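LysR family transcriptional regulator (Vibrio vulnificus, PDB 5FHK) probably acts as a LysR-type, sequence-specific DNA-binding regulator of virulence gene transcription, of which this chain is the regulatory domain. Local coordinates at residues 9-14 / 195-200; 21-26 / 38-43; 88-93 / 101-106; 109-114 / 130-135; 137-142 / 148-153. All coordinates share one frame; numbering follows the deposited sequence.

In the fold
Two groups of contacts divide the regulatory domain between them. Interactions 1 and 2 lie about 8 Å apart, centre to centre, and share the parallel strand pair 9-14 and 38-43, bonded through Ile-9 O to Glu-39 N. Interactions 3, 4 and 5 lie on the other lobe, their centres about 9 to 15 Å from one another; the backbone of 101-106 pairs with 130-135 on one side and 148-153 on the other. The centres of interactions 1 and 3 are about 41 Å apart. Strands 38-43 and 131-133 each pair in parallel with a strand of the second subunit, so the sheet runs on across the interface, and Thr-42 N of interaction 2 is hydrogen-bonded to Asn-134 OD1 of the second subunit, a residue of interaction 4.

Interaction 1 of 5, residues 9-14 / 195-200; sequences IKISTP and RLFIDY
Phe-197 reaches from helix 192-204 to two isoleucines of strand 9-14; its root meets one and its ring the other. At the root, CB lies 3.8 Å from Ile-9 CD1. CG then stands anti to the backbone N (chi1 176°), which carries the ring off the helix and along the strand toward Ile-11. The helix to which it belongs comes near the end of the chain yet packs on the first strand in the sequence, within one lobe of a LysR substrate-binding domain of the periplasmic-binding-protein type. Further out, ring atom CE2 is 4.1 Å from Ile-11 CG2, and at the tip CZ is 4.0 Å from Ile-11 CD1, so both branches of that isoleucine bear on the same end of the ring. Both isoleucines meet the phenylalanine at a slant. The ring also makes an edge-to-face contact with Phe-29, while Leu-26 of helix 18-32 and Phe-58 of strand 56-60 pack against it.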
# COMPACT_ATOMS: atom_id res chain seq x y z
N ILE A 9 9.50 -19.66 -2.53
CA ILE A 9 10.26 -18.70 -3.33
C ILE A 9 10.17 -17.34 -2.66
O ILE A 9 9.08 -16.88 -2.29
CB ILE A 9 9.72 -18.64 -4.77
CG1 ILE A 9 9.74 -20.02 -5.42
CG2 ILE A 9 10.52 -17.65 -5.61
CD1 ILE A 9 8.96 -20.07 -6.73
N LYS A 10 11.33 -16.69 -2.51
CA LYS A 10 11.46 -15.44 -1.79
C LYS A 10 11.70 -14.34 -2.83
O LYS A 10 12.75 -14.32 -3.48
CB LYS A 10 12.63 -15.55 -0.79
CG LYS A 10 12.62 -14.57 0.41
CD LYS A 10 13.86 -14.80 1.29
CE LYS A 10 14.10 -13.65 2.29
NZ LYS A 10 12.97 -13.49 3.26
N ILE A 11 10.73 -13.43 -3.01
CA ILE A 11 10.89 -12.42 -4.04
C ILE A 11 10.74 -11.03 -3.45
O ILE A 11 10.04 -10.82 -2.45
CB ILE A 11 9.92 -12.60 -5.24
CG1 ILE A 11 8.45 -12.60 -4.82
CG2 ILE A 11 10.22 -13.87 -5.99
CD1 ILE A 11 7.51 -13.20 -5.94
N SER A 12 11.45 -10.08 -4.05
CA SER A 12 11.33 -8.66 -3.71
C SER A 12 10.77 -7.91 -4.91
O SER A 12 11.15 -8.19 -6.05
CB SER A 12 12.69 -8.07 -3.32
OG SER A 12 12.57 -6.73 -2.93
N THR A 13 9.87 -6.95 -4.65
CA THR A 13 9.16 -6.17 -5.66
C THR A 13 9.08 -4.71 -5.23
O THR A 13 9.11 -4.41 -4.03
CB THR A 13 7.74 -6.70 -5.88
OG1 THR A 13 7.01 -6.59 -4.65
CG2 THR A 13 7.76 -8.16 -6.34
N PRO A 14 8.97 -3.77 -6.19
CA PRO A 14 9.00 -2.33 -5.85
C PRO A 14 7.74 -1.86 -5.13
O PRO A 14 6.63 -2.30 -5.41
CB PRO A 14 9.12 -1.65 -7.22
CG PRO A 14 8.60 -2.64 -8.20
CD PRO A 14 9.02 -3.99 -7.65
N ARG A 195 13.12 -21.76 -10.84
CA ARG A 195 13.21 -21.83 -12.29
C ARG A 195 11.83 -21.83 -12.93
O ARG A 195 11.61 -21.16 -13.95
CB ARG A 195 14.01 -23.09 -12.65
CG ARG A 195 13.81 -23.62 -14.04
CD ARG A 195 14.48 -25.00 -14.21
NE ARG A 195 13.53 -26.09 -14.11
CZ ARG A 195 12.42 -26.18 -14.84
NH1 ARG A 195 12.11 -25.24 -15.73
NH2 ARG A 195 11.62 -27.22 -14.69
N LEU A 196 10.88 -22.56 -12.35
CA LEU A 196 9.54 -22.57 -12.93
C LEU A 196 8.94 -21.18 -12.86
O LEU A 196 8.25 -20.74 -13.80
CB LEU A 196 8.68 -23.60 -12.21
CG LEU A 196 8.90 -24.97 -12.85
CD1 LEU A 196 8.19 -26.05 -12.08
CD2 LEU A 196 8.42 -24.97 -14.30
N PHE A 197 9.23 -20.45 -11.79
CA PHE A 197 8.68 -19.11 -11.65
C PHE A 197 9.23 -18.19 -12.73
O PHE A 197 8.47 -17.51 -13.42
CB PHE A 197 9.00 -18.56 -10.25
CG PHE A 197 8.55 -17.17 -10.04
CD1 PHE A 197 7.20 -16.88 -9.91
CD2 PHE A 197 9.46 -16.13 -10.00
CE1 PHE A 197 6.79 -15.57 -9.73
CE2 PHE A 197 9.06 -14.84 -9.83
CZ PHE A 197 7.73 -14.55 -9.69
N ILE A 198 10.54 -18.24 -12.94
CA ILE A 198 11.18 -17.34 -13.89
C ILE A 198 10.68 -17.59 -15.30
O ILE A 198 10.54 -16.65 -16.10
CB ILE A 198 12.71 -17.49 -13.79
CG1 ILE A 198 13.23 -16.75 -12.56
CG2 ILE A 198 13.37 -17.01 -15.05
CD1 ILE A 198 14.56 -17.29 -12.03
N ASP A 199 10.45 -18.85 -15.65
CA ASP A 199 9.94 -19.14 -16.98
C ASP A 199 8.50 -18.67 -17.12
O ASP A 199 8.10 -18.21 -18.20
CB ASP A 199 10.03 -20.65 -17.28
CG ASP A 199 11.46 -21.10 -17.59
OD1 ASP A 199 12.32 -20.24 -17.94
OD2 ASP A 199 11.71 -22.32 -17.50
N TYR A 200 7.69 -18.83 -16.07
CA TYR A 200 6.33 -18.29 -16.12
C TYR A 200 6.36 -16.80 -16.44
O TYR A 200 5.64 -16.34 -17.33
CB TYR A 200 5.60 -18.54 -14.80
CG TYR A 200 4.13 -18.17 -14.88
CD1 TYR A 200 3.18 -19.08 -15.37
CD2 TYR A 200 3.70 -16.91 -14.50
CE1 TYR A 200 1.83 -18.73 -15.44
CE2 TYR A 200 2.38 -16.57 -14.56
CZ TYR A 200 1.45 -17.47 -15.03
OH TYR A 200 0.15 -17.05 -15.08

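Interaction 2 of 5, residues 21-26 / 38-43; sequences MMMPML and IELTTE
Leu-26 and Leu-40 carry this contact, one from each side of a classic beta-alpha-beta crossover: strand 9-14 leads into helix 18-32, and the helix returns the chain to strand 38-43, parallel to the first. The two leucines meet through one methyl each, Leu-26 CD1 lying 4.1 Å from Leu-40 CD2, with the side chains inclined to one another. Both CB atoms already point across the gap. In Leu-40 a chi1 of 170° sets CG trans to the amide nitrogen, an orientation that extends the branch from the strand toward the helix and presents CD2 to it. Leu-26 does not serve Leu-40 alone, since it also packs on Ile-11 of the adjoining strand and on Phe-197 of helix 192-204. The contact is wholly apolar and buried, with no hydrogen bond between helix and strand here.

Along the edge not paired with strand 9-14, the strand meets the second subunit. Ile-38, Glu-39 and Leu-40 form a parallel ladder with a strand of that chain, extending the sheet across the interface, and Leu-40 packs on Phe-131 of the second subunit. Met-23, which touches Val-138 of the second subunit, adds the third side chain. Its CB leaves the helix obliquely to the strand, but the thioether turns back, bringing SD to 4.3 Å from Leu-40 CD2.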
# COMPACT_ATOMS: atom_id res chain seq x y z
N MET A 21 1.35 -3.95 -11.16
CA MET A 21 2.23 -4.54 -12.16
C MET A 21 2.66 -5.96 -11.85
O MET A 21 3.04 -6.69 -12.78
CB MET A 21 3.48 -3.67 -12.34
CG MET A 21 3.18 -2.24 -12.66
SD MET A 21 4.67 -1.34 -13.16
CE MET A 21 5.16 -2.32 -14.59
N MET A 22 2.64 -6.39 -10.60
CA MET A 22 3.11 -7.74 -10.28
C MET A 22 2.00 -8.74 -10.02
O MET A 22 2.07 -9.87 -10.52
CB MET A 22 4.03 -7.73 -9.06
CG MET A 22 5.26 -6.93 -9.23
SD MET A 22 6.33 -7.63 -10.48
CE MET A 22 6.07 -6.50 -11.86
N MET A 23 0.98 -8.36 -9.26
CA MET A 23 0.01 -9.33 -8.75
C MET A 23 -0.74 -10.11 -9.83
O MET A 23 -1.08 -11.27 -9.57
CB MET A 23 -1.00 -8.63 -7.82
CG MET A 23 -0.55 -8.47 -6.36
SD MET A 23 0.54 -9.78 -5.69
CE MET A 23 -0.61 -11.12 -5.39
N PRO A 24 -1.11 -9.54 -10.99
CA PRO A 24 -1.76 -10.39 -12.01
C PRO A 24 -0.89 -11.57 -12.39
O PRO A 24 -1.35 -12.72 -12.41
CB PRO A 24 -1.99 -9.42 -13.18
CG PRO A 24 -2.08 -8.07 -12.51
CD PRO A 24 -1.13 -8.11 -11.37
N MET A 25 0.38 -11.30 -12.68
CA MET A 25 1.33 -12.36 -13.00
C MET A 25 1.48 -13.32 -11.83
O MET A 25 1.47 -14.54 -12.01
CB MET A 25 2.68 -11.74 -13.33
CG MET A 25 3.67 -12.65 -14.00
SD MET A 25 4.82 -11.50 -14.87
CE MET A 25 5.06 -10.22 -13.64
N LEU A 26 1.63 -12.77 -10.62
CA LEU A 26 1.84 -13.63 -9.45
C LEU A 26 0.63 -14.48 -9.16
O LEU A 26 0.76 -15.63 -8.72
CB LEU A 26 2.19 -12.77 -8.23
CG LEU A 26 3.64 -12.30 -8.29
CD1 LEU A 26 3.85 -11.16 -7.32
CD2 LEU A 26 4.55 -13.47 -7.97
N ILE A 38 4.95 -18.76 -1.99
CA ILE A 38 5.62 -17.48 -2.24
C ILE A 38 5.68 -16.67 -0.96
O ILE A 38 4.68 -16.57 -0.24
CB ILE A 38 4.89 -16.67 -3.33
CG1 ILE A 38 4.79 -17.47 -4.62
CG2 ILE A 38 5.60 -15.31 -3.54
CD1 ILE A 38 6.02 -17.37 -5.46
N GLU A 39 6.84 -16.08 -0.68
CA GLU A 39 6.99 -15.02 0.31
C GLU A 39 7.41 -13.76 -0.44
O GLU A 39 8.42 -13.79 -1.16
CB GLU A 39 8.03 -15.37 1.39
CG GLU A 39 7.49 -16.26 2.52
CD GLU A 39 8.48 -16.43 3.67
OE1 GLU A 39 9.53 -15.73 3.66
OE2 GLU A 39 8.23 -17.28 4.57
N LEU A 40 6.65 -12.68 -0.27
CA LEU A 40 6.82 -11.45 -1.04
C LEU A 40 7.09 -10.26 -0.12
O LEU A 40 6.37 -10.04 0.86
CB LEU A 40 5.57 -11.18 -1.88
CG LEU A 40 5.46 -9.82 -2.57
CD1 LEU A 40 6.68 -9.59 -3.42
CD2 LEU A 40 4.23 -9.80 -3.43
N THR A 41 8.10 -9.46 -0.46
CA THR A 41 8.40 -8.25 0.30
C THR A 41 8.44 -7.04 -0.64
O THR A 41 9.32 -6.96 -1.50
CB THR A 41 9.71 -8.41 1.08
OG1 THR A 41 9.69 -9.65 1.81
CG2 THR A 41 9.90 -7.25 2.06
N THR A 42 7.50 -6.11 -0.48
CA THR A 42 7.57 -4.85 -1.21
C THR A 42 8.76 -4.04 -0.68
O THR A 42 8.97 -3.95 0.53
CB THR A 42 6.28 -4.05 -1.05
OG1 THR A 42 6.20 -3.54 0.28
CG2 THR A 42 5.05 -4.90 -1.29
N GLU A 43 9.53 -3.44 -1.59
CA GLU A 43 10.85 -2.89 -1.27
C GLU A 43 11.03 -1.50 -1.88
O GLU A 43 10.70 -1.29 -3.05
CB GLU A 43 11.95 -3.83 -1.79
CG GLU A 43 13.35 -3.35 -1.53
CD GLU A 43 13.51 -2.89 -0.11
OE1 GLU A 43 13.93 -1.73 0.09
OE2 GLU A 43 13.21 -3.71 0.81

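Interaction 3 of 5, residues 88-93 / 101-106; sequences NAHPMP and DHFLLK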
# COMPACT_ATOMS: atom_id res chain seq x y z
N ASN A 88 -10.96 23.22 -12.21
CA ASN A 88 -11.99 24.24 -12.40
C ASN A 88 -12.06 25.22 -11.25
O ASN A 88 -12.97 26.06 -11.24
CB ASN A 88 -13.36 23.58 -12.59
CG ASN A 88 -13.40 22.62 -13.77
OD1 ASN A 88 -14.42 21.95 -13.99
ND2 ASN A 88 -12.31 22.54 -14.53
N ALA A 89 -11.14 25.15 -10.30
CA ALA A 89 -11.09 26.08 -9.19
C ALA A 89 -9.85 26.96 -9.21
O ALA A 89 -9.72 27.85 -8.36
CB ALA A 89 -11.14 25.32 -7.85
N HIS A 90 -8.93 26.74 -10.15
CA HIS A 90 -7.70 27.51 -10.24
C HIS A 90 -7.34 27.64 -11.71
O HIS A 90 -7.67 26.76 -12.50
CB HIS A 90 -6.55 26.84 -9.48
CG HIS A 90 -6.84 26.61 -8.03
ND1 HIS A 90 -7.05 25.36 -7.51
CD2 HIS A 90 -6.99 27.48 -7.00
CE1 HIS A 90 -7.30 25.46 -6.21
NE2 HIS A 90 -7.27 26.74 -5.88
N PRO A 91 -6.66 28.72 -12.10
CA PRO A 91 -6.08 28.75 -13.44
C PRO A 91 -4.92 27.76 -13.50
O PRO A 91 -4.05 27.74 -12.63
CB PRO A 91 -5.61 30.20 -13.60
CG PRO A 91 -5.41 30.69 -12.19
CD PRO A 91 -6.40 29.96 -11.34
N MET A 92 -4.95 26.91 -14.51
CA MET A 92 -3.97 25.85 -14.48
C MET A 92 -2.60 26.36 -14.93
O MET A 92 -2.52 27.33 -15.68
CB MET A 92 -4.42 24.68 -15.36
CG MET A 92 -5.42 23.74 -14.67
SD MET A 92 -4.82 22.98 -13.13
CE MET A 92 -5.60 23.98 -11.88
N PRO A 93 -1.52 25.75 -14.46
CA PRO A 93 -0.19 26.18 -14.88
C PRO A 93 0.08 25.80 -16.33
O PRO A 93 -0.42 24.79 -16.83
CB PRO A 93 0.74 25.42 -13.93
CG PRO A 93 -0.01 24.20 -13.58
CD PRO A 93 -1.45 24.61 -13.52
N ASP A 101 3.25 28.00 -7.36
CA ASP A 101 2.06 28.72 -6.92
C ASP A 101 0.83 27.82 -6.81
O ASP A 101 -0.29 28.34 -6.78
CB ASP A 101 1.79 29.88 -7.87
CG ASP A 101 3.01 30.77 -8.03
OD1 ASP A 101 3.63 31.11 -6.99
OD2 ASP A 101 3.36 31.12 -9.18
N HIS A 102 1.02 26.50 -6.74
CA HIS A 102 -0.06 25.54 -6.69
C HIS A 102 0.13 24.62 -5.48
O HIS A 102 1.25 24.44 -4.99
CB HIS A 102 -0.12 24.69 -7.97
CG HIS A 102 -0.89 25.33 -9.07
ND1 HIS A 102 -2.24 25.09 -9.27
CD2 HIS A 102 -0.52 26.20 -10.04
CE1 HIS A 102 -2.66 25.79 -10.30
NE2 HIS A 102 -1.64 26.47 -10.79
N PHE A 103 -0.99 24.05 -5.02
CA PHE A 103 -0.96 23.02 -3.98
C PHE A 103 -0.40 21.73 -4.57
O PHE A 103 -0.96 21.19 -5.53
CB PHE A 103 -2.36 22.76 -3.42
CG PHE A 103 -3.00 23.95 -2.72
CD1 PHE A 103 -2.67 24.28 -1.42
CD2 PHE A 103 -3.96 24.71 -3.38
CE1 PHE A 103 -3.28 25.38 -0.78
CE2 PHE A 103 -4.58 25.79 -2.75
CZ PHE A 103 -4.23 26.12 -1.45
N LEU A 104 0.68 21.22 -3.98
CA LEU A 104 1.34 20.02 -4.48
C LEU A 104 1.15 18.87 -3.50
O LEU A 104 1.08 19.08 -2.29
CB LEU A 104 2.82 20.26 -4.73
CG LEU A 104 3.10 21.41 -5.71
CD1 LEU A 104 4.58 21.52 -6.01
CD2 LEU A 104 2.27 21.22 -6.97
N LEU A 105 1.04 17.66 -4.05
CA LEU A 105 0.92 16.44 -3.26
C LEU A 105 2.02 15.50 -3.70
O LEU A 105 2.13 15.17 -4.88
CB LEU A 105 -0.46 15.80 -3.44
CG LEU A 105 -1.61 16.80 -3.50
CD1 LEU A 105 -2.92 16.17 -4.06
CD2 LEU A 105 -1.84 17.39 -2.12
N LYS A 106 2.85 15.08 -2.74
CA LYS A 106 4.09 14.38 -3.07
C LYS A 106 4.21 13.08 -2.29
O LYS A 106 4.03 13.07 -1.07
CB LYS A 106 5.29 15.30 -2.79
CG LYS A 106 5.43 16.46 -3.79
CD LYS A 106 6.65 17.31 -3.54
CE LYS A 106 6.95 18.20 -4.74
NZ LYS A 106 8.19 18.99 -4.57
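The connection between helix 84-87 and strand 104-107 folds back on itself at the surface of the domain, and His-102, just ahead of the strand, sets its imidazole against residues 90-93. The ring's outer end does most of the touching. Pro-93 approaches it obliquely, CD lying 3.3 Å from His-102 NE2, with CB and CG of the proline ring also close to that nitrogen. The carbonyl of Pro-91 comes in at the imidazole edge, in the plane of the ring, its O 3.3 Å from NE2. The far nitrogen, ND1, is hydrogen-bonded to the hydroxyl of Tyr-86, which also bonds the backbone N of Phe-103; helix 84-87 thereby helps to fix the rotation of the imidazole.

Met-92 reaches the same ring by an indirect path. Its CB points away from residues 101-106, but bends at chi2 (-59°) and chi3 turn the chain back until CE lies 3.8 Å from His-102 CE1, the two side chains crossing at about a right angle. His-90, tied through ND1 to the carbonyl of Tyr-86, touches two residues: its CB is 4.1 Å from His-102 CE1. Its own imidazole extends to the rim of the Phe-103 ring, with His-90 NE2 near that ring's plane and 4.2 Å from Phe-103 CE2.

Interaction 4 of 5, residues 109-114 / 130-135; sequences PLLKWT and RFQANA
Leu-111 lays its two methyls against strand 131-133, touching the amide of Gln-132 and the backbone of Ala-133. Residues 109-114 begin with Pro-109, which follows a cis peptide bond and directs its CB away from that strand. Leu-110 next contributes its carbonyl: Trp-113 NE1 donates a weak hydrogen bond to Leu-110 O at 3.1 Å, an acceptor lying at the indole edge and in its plane. Leu-111 then makes the crossing. Its CB does not aim at the strand, but its end approaches, with CD1 3.8 Å from Gln-132 NE2 and CD2 4.2 Å from Ala-133 O. The glutamine is extended beyond CG (chi2 -165°), which carries its amide across to the leucine, the two side chains meeting obliquely; OE1 of that amide accepts a hydrogen bond from Gly-129 N. Lys-112 reaches forward along its own segment, its NZ hydrogen-bonded to Thr-114 OG1 at 2.6 Å. Trp-113 opens strand 113-117 and packs on Ile-149 and Leu-151 of strand 149-153. Strand 131-133 pairs with strand 104-107, carries helix 136-144 against Phe-131 and Ala-133, and runs parallel to a strand of the second subunit.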
# COMPACT_ATOMS: atom_id res chain seq x y z
N PRO A 109 8.63 7.35 -4.04
CA PRO A 109 9.97 7.94 -4.17
C PRO A 109 9.99 9.14 -5.12
O PRO A 109 10.99 9.38 -5.79
CB PRO A 109 10.79 6.79 -4.74
CG PRO A 109 9.81 6.12 -5.70
CD PRO A 109 8.41 6.30 -5.05
N LEU A 110 8.86 9.85 -5.21
CA LEU A 110 8.67 11.02 -6.05
C LEU A 110 8.45 12.26 -5.19
O LEU A 110 7.54 13.07 -5.45
CB LEU A 110 7.51 10.81 -7.02
CG LEU A 110 7.53 9.56 -7.90
CD1 LEU A 110 6.33 9.57 -8.86
CD2 LEU A 110 8.85 9.45 -8.70
N LEU A 111 9.24 12.41 -4.13
CA LEU A 111 9.28 13.68 -3.40
C LEU A 111 10.00 14.76 -4.19
O LEU A 111 9.78 15.95 -3.94
CB LEU A 111 9.95 13.51 -2.04
CG LEU A 111 9.15 12.81 -0.93
CD1 LEU A 111 9.61 13.31 0.46
CD2 LEU A 111 7.66 12.98 -1.13
N LYS A 112 10.85 14.36 -5.13
CA LYS A 112 11.55 15.27 -6.03
C LYS A 112 10.95 15.11 -7.42
O LYS A 112 10.84 13.99 -7.92
CB LYS A 112 13.05 14.96 -6.03
CG LYS A 112 13.93 15.92 -6.85
CD LYS A 112 15.39 15.47 -6.77
CE LYS A 112 15.96 15.17 -8.15
NZ LYS A 112 15.16 14.07 -8.81
N TRP A 113 10.53 16.22 -8.01
CA TRP A 113 9.89 16.19 -9.32
C TRP A 113 10.90 16.72 -10.33
O TRP A 113 11.19 17.92 -10.36
CB TRP A 113 8.61 17.02 -9.36
CG TRP A 113 7.48 16.56 -8.53
CD1 TRP A 113 7.46 15.50 -7.65
CD2 TRP A 113 6.18 17.15 -8.47
NE1 TRP A 113 6.23 15.40 -7.06
CE2 TRP A 113 5.41 16.39 -7.56
CE3 TRP A 113 5.57 18.23 -9.13
CZ2 TRP A 113 4.08 16.69 -7.28
CZ3 TRP A 113 4.24 18.54 -8.84
CH2 TRP A 113 3.52 17.77 -7.91
N THR A 114 11.43 15.83 -11.16
CA THR A 114 12.36 16.18 -12.23
C THR A 114 11.61 16.08 -13.55
O THR A 114 11.35 14.97 -14.03
CB THR A 114 13.57 15.26 -12.21
OG1 THR A 114 14.10 15.24 -10.88
CG2 THR A 114 14.63 15.75 -13.20
N ARG A 130 1.48 20.49 0.07
CA ARG A 130 0.36 20.56 1.00
C ARG A 130 0.21 19.25 1.76
O ARG A 130 -0.19 19.24 2.93
CB ARG A 130 -0.92 20.91 0.22
CG ARG A 130 -2.23 20.85 1.03
CD ARG A 130 -3.42 21.18 0.13
NE ARG A 130 -4.62 21.57 0.87
CZ ARG A 130 -5.75 21.99 0.29
NH1 ARG A 130 -5.82 22.08 -1.04
NH2 ARG A 130 -6.79 22.33 1.04
N PHE A 131 0.55 18.14 1.11
CA PHE A 131 0.46 16.80 1.67
C PHE A 131 1.67 16.04 1.16
O PHE A 131 1.92 16.04 -0.05
CB PHE A 131 -0.84 16.11 1.22
CG PHE A 131 -1.01 14.71 1.75
CD1 PHE A 131 -1.18 13.64 0.88
CD2 PHE A 131 -1.05 14.46 3.11
CE1 PHE A 131 -1.36 12.35 1.36
CE2 PHE A 131 -1.22 13.17 3.61
CZ PHE A 131 -1.38 12.11 2.75
N GLN A 132 2.44 15.44 2.07
CA GLN A 132 3.56 14.58 1.71
C GLN A 132 3.42 13.25 2.42
O GLN A 132 3.10 13.21 3.62
CB GLN A 132 4.91 15.19 2.08
CG GLN A 132 5.22 16.41 1.27
CD GLN A 132 6.66 16.81 1.34
OE1 GLN A 132 7.05 17.80 0.72
NE2 GLN A 132 7.48 16.06 2.09
N ALA A 133 3.68 12.16 1.69
CA ALA A 133 3.54 10.82 2.26
C ALA A 133 4.63 9.90 1.74
O ALA A 133 5.19 10.13 0.67
CB ALA A 133 2.15 10.23 1.96
N ASN A 134 4.92 8.86 2.50
CA ASN A 134 5.86 7.83 2.06
C ASN A 134 5.22 6.75 1.18
O ASN A 134 5.89 5.77 0.85
CB ASN A 134 6.55 7.19 3.27
CG ASN A 134 5.57 6.58 4.26
OD1 ASN A 134 4.38 6.94 4.30
ND2 ASN A 134 6.07 5.67 5.09
N ALA A 135 3.94 6.90 0.80
CA ALA A 135 3.28 5.97 -0.11
C ALA A 135 2.46 6.75 -1.13
O ALA A 135 1.88 7.79 -0.79
CB ALA A 135 2.36 4.98 0.64

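Interaction 5 of 5, residues 137-142 / 148-153; sequences NVVRSA and GITLMP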
# COMPACT_ATOMS: atom_id res chain seq x y z
N ASN A 137 -0.28 5.61 -2.97
CA ASN A 137 -1.71 5.37 -2.97
C ASN A 137 -2.46 6.44 -2.17
O ASN A 137 -3.47 6.97 -2.64
CB ASN A 137 -2.02 3.95 -2.45
CG ASN A 137 -1.60 3.73 -1.00
OD1 ASN A 137 -0.74 4.43 -0.45
ND2 ASN A 137 -2.22 2.73 -0.36
N VAL A 138 -1.97 6.81 -0.98
CA VAL A 138 -2.71 7.83 -0.22
C VAL A 138 -2.58 9.21 -0.86
O VAL A 138 -3.47 10.05 -0.70
CB VAL A 138 -2.26 7.87 1.25
CG1 VAL A 138 -2.55 6.53 1.93
CG2 VAL A 138 -0.82 8.24 1.35
N VAL A 139 -1.48 9.47 -1.56
CA VAL A 139 -1.33 10.72 -2.31
C VAL A 139 -2.40 10.81 -3.41
O VAL A 139 -3.00 11.86 -3.63
CB VAL A 139 0.09 10.81 -2.89
CG1 VAL A 139 0.25 12.03 -3.75
CG2 VAL A 139 1.13 10.84 -1.73
N ARG A 140 -2.60 9.72 -4.15
CA ARG A 140 -3.62 9.70 -5.18
C ARG A 140 -4.98 10.02 -4.59
O ARG A 140 -5.74 10.80 -5.16
CB ARG A 140 -3.64 8.34 -5.88
CG ARG A 140 -4.67 8.29 -7.00
CD ARG A 140 -5.23 6.91 -7.16
NE ARG A 140 -5.89 6.42 -5.95
CZ ARG A 140 -7.09 6.82 -5.51
NH1 ARG A 140 -7.78 7.73 -6.17
NH2 ARG A 140 -7.59 6.29 -4.40
N SER A 141 -5.28 9.45 -3.42
CA SER A 141 -6.57 9.67 -2.80
C SER A 141 -6.81 11.16 -2.55
O SER A 141 -7.91 11.66 -2.80
CB SER A 141 -6.67 8.86 -1.51
OG SER A 141 -7.46 9.55 -0.57
N ALA A 142 -5.77 11.89 -2.11
CA ALA A 142 -5.93 13.31 -1.84
C ALA A 142 -6.09 14.11 -3.12
O ALA A 142 -6.84 15.11 -3.15
CB ALA A 142 -4.74 13.83 -1.02
N GLY A 148 -5.02 19.12 -4.88
CA GLY A 148 -3.90 19.72 -5.59
C GLY A 148 -3.32 18.80 -6.65
O GLY A 148 -3.93 17.80 -7.04
N ILE A 149 -2.11 19.18 -7.10
CA ILE A 149 -1.37 18.54 -8.18
C ILE A 149 -0.39 17.53 -7.59
O ILE A 149 0.30 17.82 -6.61
CB ILE A 149 -0.60 19.60 -9.00
CG1 ILE A 149 -1.56 20.55 -9.74
CG2 ILE A 149 0.42 18.94 -9.95
CD1 ILE A 149 -0.91 21.81 -10.09
N THR A 150 -0.30 16.35 -8.21
CA THR A 150 0.69 15.35 -7.83
C THR A 150 1.40 14.82 -9.06
O THR A 150 0.98 15.01 -10.20
CB THR A 150 0.06 14.17 -7.08
OG1 THR A 150 1.09 13.23 -6.80
CG2 THR A 150 -1.00 13.50 -7.97
N LEU A 151 2.50 14.13 -8.81
CA LEU A 151 3.21 13.40 -9.84
C LEU A 151 3.09 11.91 -9.53
O LEU A 151 3.35 11.49 -8.40
CB LEU A 151 4.68 13.81 -9.90
CG LEU A 151 5.45 13.00 -10.94
CD1 LEU A 151 5.13 13.56 -12.29
CD2 LEU A 151 6.96 13.11 -10.70
N MET A 152 2.68 11.14 -10.52
CA MET A 152 2.21 9.81 -10.22
C MET A 152 2.60 8.88 -11.36
O MET A 152 2.52 9.29 -12.54
CB MET A 152 0.69 9.84 -10.03
CG MET A 152 0.04 8.57 -9.57
SD MET A 152 0.23 8.29 -7.81
CE MET A 152 -0.32 9.85 -7.13
N PRO A 153 3.02 7.65 -11.07
CA PRO A 153 3.31 6.69 -12.14
C PRO A 153 2.05 6.40 -12.95
O PRO A 153 1.02 6.01 -12.39
CB PRO A 153 3.80 5.44 -11.40
CG PRO A 153 4.10 5.88 -10.00
CD PRO A 153 3.15 7.03 -9.74
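Val-139 and Met-152 meet between residues 137-142 of helix 136-144 and strand 149-153; the axes of these two segments run at 144° to one another and approach to 8.9 Å. On the valine, the branch opposite the main-chain nitrogen, CG1 (chi1 176°), makes the contact: it lies 3.4 Å from Thr-150 OG1 and 4.1 Å from Met-152 CE. The threonine hydroxyl that this methyl packs against is held by a hydrogen bond with Leu-105 O of the adjoining strand 104-107. Met-152 starts out extended but bends at both chi2 and chi3; the hooked thioether sets its methyl against the helix backbone, CE being 3.8 Å from Arg-140 N and 3.9 Å from Arg-140 CB. Beyond that CB the arginine leads away from the strand. Strand 149-153 runs between strands 104-107 and 68-82, while the helix packs on strand 131-133 and meets the second subunit, where Ser-141 OG bonds Asn-27 ND2 of that chain.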